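Long-range contacts in 4-oxalmesaconate hydratase (Pseudomonas putida, PDB 5CGZ), which catalyses the zinc-dependent interconversion of oxalomesaconic acid enol and 4-carboxy-4-hydroxy-2-oxoadipic acid, the third step of gallate degradation: residues F14-G19 with A184-M189; F96-V101 with Q131-I136; D174-W179 with A219-Y224. All blocks are in the same frame, centred on the assembly; numbering follows the deposited sequence. Where two conformers were deposited one is given.

The three contacts join distant parts of one Rossmann-fold subunit. Interaction 2 joins helices 92-105 and 122-138 and is nested along the chain inside the loop closed by interaction 1, which sets helix 13-27 against segment 184-189, on helix 179-186. Their centres are about 25 Å apart, on opposite sides of the chain's centre. Interaction 3 joins the loops that flank strands 171-174 and 225-230, neighbours in the mixed sheet. Its centre is about 17 Å from that of interaction 1, whose segments alternate with its own, both drawing on helix 179-186. Interactions 2 and 3 come in series, centres about 33 Å apart, also on opposite sides. Interaction 1 packs segment 184-189 on the helix carrying the zinc ligand Asp13.

Interaction 1: residues F14-G19 with A184-M189; sequences FVWRAG and AAIQCM
Val15 and Trp16 of helix 13-27 meet helix 179-186 and the type I turn from Ile186 to Met189, in a contact carried by carbon and sulfur. The aliphatic part centres on Val15. Its CG1, anti to the backbone N (chi1 176°), lies 4.1 Å from Ala185 CB and equally near Ile186 CG1, while it also sits 3.7 Å from the carbonyl oxygen Ala185 O. The other branch, CG2, meets the methyl of Met189 tip to tip, with Val15 CG2 4.0 Å from Met189 CE.

The aromatic part belongs to Trp16. Met189 slides past the indole in the opposite direction and lays CG over one face of the six-membered ring, offset toward the rim, in a CH-pi contact; Met189 CB is 3.6 Å from Trp16 CH2. The bend at chi2 (-65°) sets Met189 SD in an oblique Met-aromatic position 5.1 Å from the centroid of the Trp16 six-membered ring, and the further bend at chi3 turns CE toward Val15. Ile186 crosses the indole at about a right angle, CG2 standing 3.9 Å from Trp16 CZ3.

Polar bonds come from around the contact: Lys182 NZ bonds to Trp16 O, and Trp196 NE1 to Met189 O. Helix 193-212 also packs on Trp16 and Ile186, and Ala70 of helix 56-74 on Val15.

The Trp16 side chain lies about 7 Å from the zinc ion. This buried apolar contact joins the helix that supplies one zinc ligand, Asp13, to the C-terminal part of the subunit through shape and dispersion rather than charge.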
# COMPACT_ATOMS: atom_id res chain seq x y z
N PHE A 14 -27.55 3.48 -7.47
CA PHE A 14 -28.01 3.53 -6.09
C PHE A 14 -28.90 2.32 -5.79
O PHE A 14 -29.01 1.91 -4.63
CB PHE A 14 -28.75 4.85 -5.76
CG PHE A 14 -30.15 4.95 -6.34
CD1 PHE A 14 -30.36 5.48 -7.61
CD2 PHE A 14 -31.25 4.56 -5.59
CE1 PHE A 14 -31.65 5.60 -8.13
CE2 PHE A 14 -32.55 4.67 -6.11
CZ PHE A 14 -32.75 5.19 -7.38
N VAL A 15 -29.50 1.73 -6.82
CA VAL A 15 -30.36 0.57 -6.60
C VAL A 15 -29.52 -0.68 -6.31
O VAL A 15 -29.73 -1.34 -5.30
CB VAL A 15 -31.29 0.31 -7.82
CG1 VAL A 15 -32.12 -0.96 -7.60
CG2 VAL A 15 -32.22 1.50 -8.03
N TRP A 16 -28.54 -0.98 -7.16
CA TRP A 16 -27.68 -2.15 -6.93
C TRP A 16 -26.90 -2.06 -5.63
O TRP A 16 -26.76 -3.05 -4.90
CB TRP A 16 -26.67 -2.35 -8.06
CG TRP A 16 -27.19 -2.32 -9.47
CD1 TRP A 16 -26.82 -1.45 -10.46
CD2 TRP A 16 -28.14 -3.22 -10.06
NE1 TRP A 16 -27.49 -1.75 -11.63
CE2 TRP A 16 -28.30 -2.83 -11.41
CE3 TRP A 16 -28.86 -4.32 -9.58
CZ2 TRP A 16 -29.17 -3.49 -12.28
CZ3 TRP A 16 -29.72 -4.98 -10.45
CH2 TRP A 16 -29.87 -4.56 -11.78
N ARG A 17 -26.39 -0.87 -5.34
CA ARG A 17 -25.31 -0.71 -4.35
C ARG A 17 -25.75 -0.10 -3.03
O ARG A 17 -25.03 -0.21 -2.04
CB ARG A 17 -24.18 0.15 -4.95
CG ARG A 17 -23.78 -0.32 -6.32
CD ARG A 17 -22.57 0.39 -6.92
NE ARG A 17 -22.62 0.09 -8.35
CZ ARG A 17 -22.33 -1.10 -8.86
NH1 ARG A 17 -21.90 -2.08 -8.07
NH2 ARG A 17 -22.45 -1.30 -10.16
N ALA A 18 -26.91 0.56 -3.01
CA ALA A 18 -27.34 1.31 -1.83
C ALA A 18 -28.80 1.09 -1.46
O ALA A 18 -29.30 1.70 -0.51
CB ALA A 18 -27.09 2.80 -2.04
N GLY A 19 -29.50 0.23 -2.21
CA GLY A 19 -30.92 0.02 -1.99
C GLY A 19 -31.24 -0.37 -0.56
O GLY A 19 -32.16 0.18 0.06
N ALA A 184 -37.29 -5.73 -4.66
CA ALA A 184 -38.37 -5.15 -5.46
C ALA A 184 -37.86 -3.95 -6.25
O ALA A 184 -38.22 -3.76 -7.41
CB ALA A 184 -39.55 -4.75 -4.58
N ALA A 185 -37.00 -3.14 -5.63
CA ALA A 185 -36.40 -2.02 -6.36
C ALA A 185 -35.50 -2.55 -7.48
O ALA A 185 -35.49 -2.01 -8.59
CB ALA A 185 -35.60 -1.14 -5.41
N ILE A 186 -34.75 -3.60 -7.19
CA ILE A 186 -33.89 -4.23 -8.18
C ILE A 186 -34.69 -4.67 -9.41
O ILE A 186 -34.24 -4.53 -10.55
CB ILE A 186 -33.13 -5.43 -7.55
CG1 ILE A 186 -31.84 -4.94 -6.88
CG2 ILE A 186 -32.81 -6.50 -8.59
CD1 ILE A 186 -31.06 -6.05 -6.21
N GLN A 187 -35.89 -5.19 -9.17
CA GLN A 187 -36.73 -5.66 -10.27
C GLN A 187 -37.26 -4.53 -11.16
O GLN A 187 -37.74 -4.79 -12.26
CB GLN A 187 -37.89 -6.48 -9.71
CG GLN A 187 -37.45 -7.86 -9.23
CD GLN A 187 -38.60 -8.72 -8.76
OE1 GLN A 187 -38.78 -9.83 -9.25
NE2 GLN A 187 -39.35 -8.23 -7.79
N CYS A 188 -37.15 -3.29 -10.71
CA CYS A 188 -37.45 -2.15 -11.57
C CYS A 188 -36.40 -1.97 -12.66
O CYS A 188 -36.63 -1.28 -13.64
CB CYS A 188 -37.57 -0.86 -10.76
SG CYS A 188 -38.91 -0.83 -9.60
N MET A 189 -35.22 -2.57 -12.47
CA MET A 189 -34.16 -2.47 -13.47
C MET A 189 -34.47 -3.46 -14.59
O MET A 189 -33.88 -4.54 -14.68
CB MET A 189 -32.78 -2.76 -12.85
CG MET A 189 -32.46 -1.95 -11.59
SD MET A 189 -32.33 -0.17 -11.87
CE MET A 189 -33.96 0.39 -11.41

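Interaction 2: residues F96-V101 with Q131-I136; sequences FRLADV and QEARII
Ala133 points its methyl toward helix 92-105, where it packs against both Leu98 and the backbone of Ala99. Leu98 also points across the contact, and with CG anti to the backbone N (chi1 -168°) its branch point comes 3.6 Å from Ala133 CB. The same methyl also meets the main chain, Ala99 N lying 3.6 Å from Ala133 CB. The short side chains permit a close approach of the backbones: the CA atoms of Ala99 and Ala133 are 4.5 Å apart, and the local axes come within 8.1 Å while crossing at -63°.

One turn further along, Ile136 also faces helix 92-105. Its CG2 branch, anti to the backbone N, does the touching: Ile136 CG2 is 4.0 Å from Ala99 CB. The same methyl reaches the edge of the Phe96 ring, near the ring plane, with Phe96 CE1 4.2 Å from Ile136 CG2, and the two side chains meet at a slant. Tyr142 packs on both Phe96 and Ile136, its ring nearly parallel to that of Phe96.

Beyond the apolar seam, Glu132 meets Arg89 of a second subunit, whose Pro87 packs on Phe96. The alanines thus let two helices of the Rossmann-like domain pack closely through methyl, leucine and isoleucine contacts, while the neighbouring Glu132 carries a salt bridge to the second subunit.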
# COMPACT_ATOMS: atom_id res chain seq x y z
N PHE A 96 -21.04 23.29 -7.31
CA PHE A 96 -21.90 24.17 -6.51
C PHE A 96 -23.35 23.64 -6.45
O PHE A 96 -24.02 23.75 -5.41
CB PHE A 96 -21.86 25.59 -7.07
CG PHE A 96 -20.53 26.28 -6.90
CD1 PHE A 96 -19.80 26.14 -5.72
CD2 PHE A 96 -19.99 27.05 -7.92
CE1 PHE A 96 -18.58 26.77 -5.56
CE2 PHE A 96 -18.76 27.69 -7.77
CZ PHE A 96 -18.06 27.55 -6.59
N ARG A 97 -23.84 23.09 -7.55
CA ARG A 97 -25.15 22.42 -7.58
C ARG A 97 -25.22 21.39 -6.46
O ARG A 97 -26.18 21.33 -5.70
CB ARG A 97 -25.40 21.74 -8.94
CG ARG A 97 -26.08 22.59 -10.03
CD ARG A 97 -27.30 21.86 -10.66
NE ARG A 97 -26.97 21.05 -11.83
CZ ARG A 97 -27.83 20.24 -12.47
NH1 ARG A 97 -27.41 19.57 -13.53
NH2 ARG A 97 -29.09 20.11 -12.07
N LEU A 98 -24.19 20.54 -6.39
CA LEU A 98 -24.17 19.48 -5.38
C LEU A 98 -23.98 20.05 -3.97
O LEU A 98 -24.60 19.56 -3.02
CB LEU A 98 -23.06 18.46 -5.71
CG LEU A 98 -23.11 17.15 -4.92
CD1 LEU A 98 -24.52 16.54 -4.96
CD2 LEU A 98 -22.08 16.16 -5.47
N ALA A 99 -23.14 21.07 -3.82
CA ALA A 99 -22.99 21.72 -2.52
C ALA A 99 -24.32 22.28 -2.03
O ALA A 99 -24.61 22.24 -0.82
CB ALA A 99 -21.94 22.82 -2.58
N ASP A 100 -25.13 22.79 -2.95
CA ASP A 100 -26.46 23.29 -2.58
C ASP A 100 -27.38 22.16 -2.11
O ASP A 100 -28.19 22.35 -1.20
CB ASP A 100 -27.09 24.05 -3.75
CG ASP A 100 -26.35 25.34 -4.09
OD1 ASP A 100 -25.56 25.84 -3.24
OD2 ASP A 100 -26.56 25.87 -5.20
N VAL A 101 -27.26 20.98 -2.72
CA VAL A 101 -28.02 19.83 -2.24
C VAL A 101 -27.63 19.53 -0.80
O VAL A 101 -28.49 19.30 0.05
CB VAL A 101 -27.81 18.59 -3.12
CG1 VAL A 101 -28.49 17.36 -2.51
CG2 VAL A 101 -28.36 18.86 -4.53
N GLN A 131 -17.45 14.27 -2.34
CA GLN A 131 -16.56 14.68 -1.26
C GLN A 131 -16.22 16.16 -1.31
O GLN A 131 -16.25 16.84 -0.28
CB GLN A 131 -15.28 13.85 -1.26
CG GLN A 131 -15.51 12.44 -0.76
CD GLN A 131 -14.21 11.65 -0.58
OE1 GLN A 131 -13.18 12.22 -0.24
NE2 GLN A 131 -14.28 10.35 -0.79
N GLU A 132 -15.90 16.67 -2.50
CA GLU A 132 -15.51 18.07 -2.58
C GLU A 132 -16.73 18.97 -2.31
O GLU A 132 -16.61 19.98 -1.62
CB GLU A 132 -14.87 18.42 -3.93
CG GLU A 132 -14.19 19.81 -3.85
CD GLU A 132 -13.43 20.20 -5.10
OE1 GLU A 132 -13.61 19.55 -6.15
OE2 GLU A 132 -12.64 21.18 -5.03
N ALA A 133 -17.91 18.60 -2.83
CA ALA A 133 -19.12 19.40 -2.58
C ALA A 133 -19.43 19.46 -1.08
O ALA A 133 -19.87 20.49 -0.56
CB ALA A 133 -20.31 18.84 -3.34
N ARG A 134 -19.21 18.34 -0.40
CA ARG A 134 -19.37 18.29 1.05
C ARG A 134 -18.50 19.32 1.76
O ARG A 134 -18.95 20.02 2.68
CB ARG A 134 -19.04 16.88 1.55
CG ARG A 134 -19.10 16.65 3.05
CD ARG A 134 -18.79 15.17 3.31
NE ARG A 134 -18.51 14.85 4.70
CZ ARG A 134 -17.36 15.11 5.32
NH1 ARG A 134 -16.36 15.73 4.69
NH2 ARG A 134 -17.21 14.76 6.59
N ILE A 135 -17.24 19.42 1.34
CA ILE A 135 -16.31 20.36 1.94
C ILE A 135 -16.70 21.82 1.61
O ILE A 135 -16.64 22.69 2.48
CB ILE A 135 -14.86 20.08 1.50
CG1 ILE A 135 -14.40 18.71 2.05
CG2 ILE A 135 -13.93 21.20 1.97
CD1 ILE A 135 -13.14 18.17 1.40
N ILE A 136 -17.08 22.08 0.36
CA ILE A 136 -17.56 23.42 -0.01
C ILE A 136 -18.72 23.82 0.91
O ILE A 136 -18.76 24.95 1.41
CB ILE A 136 -18.04 23.50 -1.48
CG1 ILE A 136 -16.91 23.10 -2.44
CG2 ILE A 136 -18.58 24.91 -1.80
CD1 ILE A 136 -15.63 23.88 -2.24

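Interaction 3: residues D174-W179 with A219-Y224; sequences DITSVW and ARNIVY
Tyr224 and Trp179 lie face to face, their planes only 1° apart. The phenol covers one face of the indole, and the centroids of the Tyr224 ring and the Trp179 five-membered ring are 3.6 Å apart. Trp179 CG, anti to the backbone N (chi1 173°), is thereby placed over the centre of the phenol ring. Trp179 CB adds a CH-pi contact over the same tyrosine face, while Thr176 CA sits at the tyrosine's edge. With an alanine at Trp179, the phenol would probably lose its stacking partner and be freer to turn.

Beside the stack, Thr176 OG1 accepts two backbone N-H groups: Val223 N at 2.9 Å and Tyr224 N at 3.1 Å, the latter almost straight (177°). The hydroxyl gives its own proton to the syn lone pair of Asp174 OD1, which also accepts Thr176 N in an Asx turn. Ile175 N bonds to Tyr224 O at 3.0 Å. Asp174 OD2 receives two waters; one also donates to Asn221 O, and the other accepts from Arg220 NH2.

Strand neighbours 171-174 and 225-230 are thus joined beyond their ends, near a third subunit whose Val235 packs on Ile222. The aspartate's negative charge probably polarises the threonine hydroxyl, strengthening its hold on both amides.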
# COMPACT_ATOMS: atom_id res chain seq x y z
N ASP A 174 -26.39 -4.47 8.15
CA ASP A 174 -27.34 -5.58 8.10
C ASP A 174 -28.64 -5.11 7.49
O ASP A 174 -29.38 -4.35 8.11
CB ASP A 174 -27.58 -6.16 9.50
CG ASP A 174 -28.49 -7.37 9.49
OD1 ASP A 174 -28.97 -7.77 8.40
OD2 ASP A 174 -28.74 -7.94 10.58
N ILE A 175 -28.93 -5.55 6.27
CA ILE A 175 -30.13 -5.12 5.58
C ILE A 175 -31.16 -6.24 5.48
O ILE A 175 -32.08 -6.18 4.67
CB ILE A 175 -29.82 -4.60 4.15
CG1 ILE A 175 -29.25 -5.72 3.28
CG2 ILE A 175 -28.89 -3.39 4.20
CD1 ILE A 175 -29.29 -5.40 1.78
N THR A 176 -30.99 -7.27 6.30
CA THR A 176 -31.90 -8.41 6.29
C THR A 176 -33.38 -7.99 6.39
O THR A 176 -34.23 -8.52 5.69
CB THR A 176 -31.57 -9.37 7.44
OG1 THR A 176 -30.23 -9.88 7.28
CG2 THR A 176 -32.57 -10.53 7.46
N SER A 177 -33.66 -7.00 7.24
CA SER A 177 -35.05 -6.58 7.47
C SER A 177 -35.66 -5.81 6.30
O SER A 177 -36.87 -5.60 6.28
CB SER A 177 -35.13 -5.72 8.74
OG SER A 177 -34.44 -4.49 8.57
N VAL A 178 -34.86 -5.41 5.32
CA VAL A 178 -35.42 -4.70 4.17
C VAL A 178 -35.06 -5.35 2.84
O VAL A 178 -35.20 -4.72 1.80
CB VAL A 178 -34.98 -3.22 4.12
CG1 VAL A 178 -35.59 -2.45 5.30
CG2 VAL A 178 -33.45 -3.10 4.09
N TRP A 179 -34.61 -6.60 2.87
CA TRP A 179 -34.20 -7.22 1.61
C TRP A 179 -35.34 -7.22 0.58
O TRP A 179 -35.09 -6.98 -0.61
CB TRP A 179 -33.69 -8.66 1.82
CG TRP A 179 -33.44 -9.30 0.50
CD1 TRP A 179 -34.18 -10.28 -0.10
CD2 TRP A 179 -32.42 -8.94 -0.45
NE1 TRP A 179 -33.66 -10.58 -1.34
CE2 TRP A 179 -32.58 -9.77 -1.58
CE3 TRP A 179 -31.37 -8.01 -0.43
CZ2 TRP A 179 -31.74 -9.70 -2.69
CZ3 TRP A 179 -30.54 -7.94 -1.54
CH2 TRP A 179 -30.73 -8.77 -2.66
N ALA A 219 -26.74 -15.75 17.79
CA ALA A 219 -28.14 -15.97 17.40
C ALA A 219 -28.65 -14.91 16.44
O ALA A 219 -29.78 -15.01 15.96
CB ALA A 219 -29.05 -16.01 18.65
N ARG A 220 -27.84 -13.88 16.16
CA ARG A 220 -28.26 -12.83 15.24
C ARG A 220 -28.50 -13.43 13.85
O ARG A 220 -27.74 -14.28 13.39
CB ARG A 220 -27.22 -11.70 15.17
CG ARG A 220 -27.09 -10.95 16.49
CD ARG A 220 -25.98 -9.92 16.46
NE ARG A 220 -26.26 -8.83 15.53
CZ ARG A 220 -25.46 -7.77 15.34
NH1 ARG A 220 -24.33 -7.66 16.02
NH2 ARG A 220 -25.80 -6.84 14.47
N ASN A 221 -29.57 -12.99 13.22
CA ASN A 221 -30.04 -13.57 11.97
C ASN A 221 -29.62 -12.71 10.79
O ASN A 221 -30.44 -12.02 10.19
CB ASN A 221 -31.57 -13.73 12.02
CG ASN A 221 -32.13 -14.34 10.75
OD1 ASN A 221 -31.56 -15.28 10.20
ND2 ASN A 221 -33.26 -13.81 10.28
N ILE A 222 -28.33 -12.71 10.47
CA ILE A 222 -27.82 -11.80 9.46
C ILE A 222 -27.71 -12.54 8.13
O ILE A 222 -26.81 -13.36 7.94
CB ILE A 222 -26.46 -11.21 9.87
CG1 ILE A 222 -26.58 -10.55 11.25
CG2 ILE A 222 -26.00 -10.20 8.83
CD1 ILE A 222 -25.25 -10.05 11.83
N VAL A 223 -28.65 -12.26 7.23
CA VAL A 223 -28.77 -13.02 5.99
C VAL A 223 -28.34 -12.19 4.78
O VAL A 223 -27.70 -12.71 3.87
CB VAL A 223 -30.21 -13.49 5.77
CG1 VAL A 223 -30.32 -14.31 4.48
CG2 VAL A 223 -30.69 -14.31 6.98
N TYR A 224 -28.70 -10.91 4.79
CA TYR A 224 -28.36 -9.99 3.72
C TYR A 224 -27.62 -8.78 4.29
O TYR A 224 -28.06 -8.21 5.29
CB TYR A 224 -29.63 -9.51 2.99
CG TYR A 224 -30.46 -10.62 2.37
CD1 TYR A 224 -30.17 -11.08 1.08
CD2 TYR A 224 -31.52 -11.18 3.05
CE1 TYR A 224 -30.92 -12.09 0.50
CE2 TYR A 224 -32.28 -12.20 2.48
CZ TYR A 224 -31.98 -12.64 1.21
OH TYR A 224 -32.73 -13.64 0.64
O HOH W 1 -30.85 -9.42 11.08
O HOH W 2 -28.34 -6.88 12.90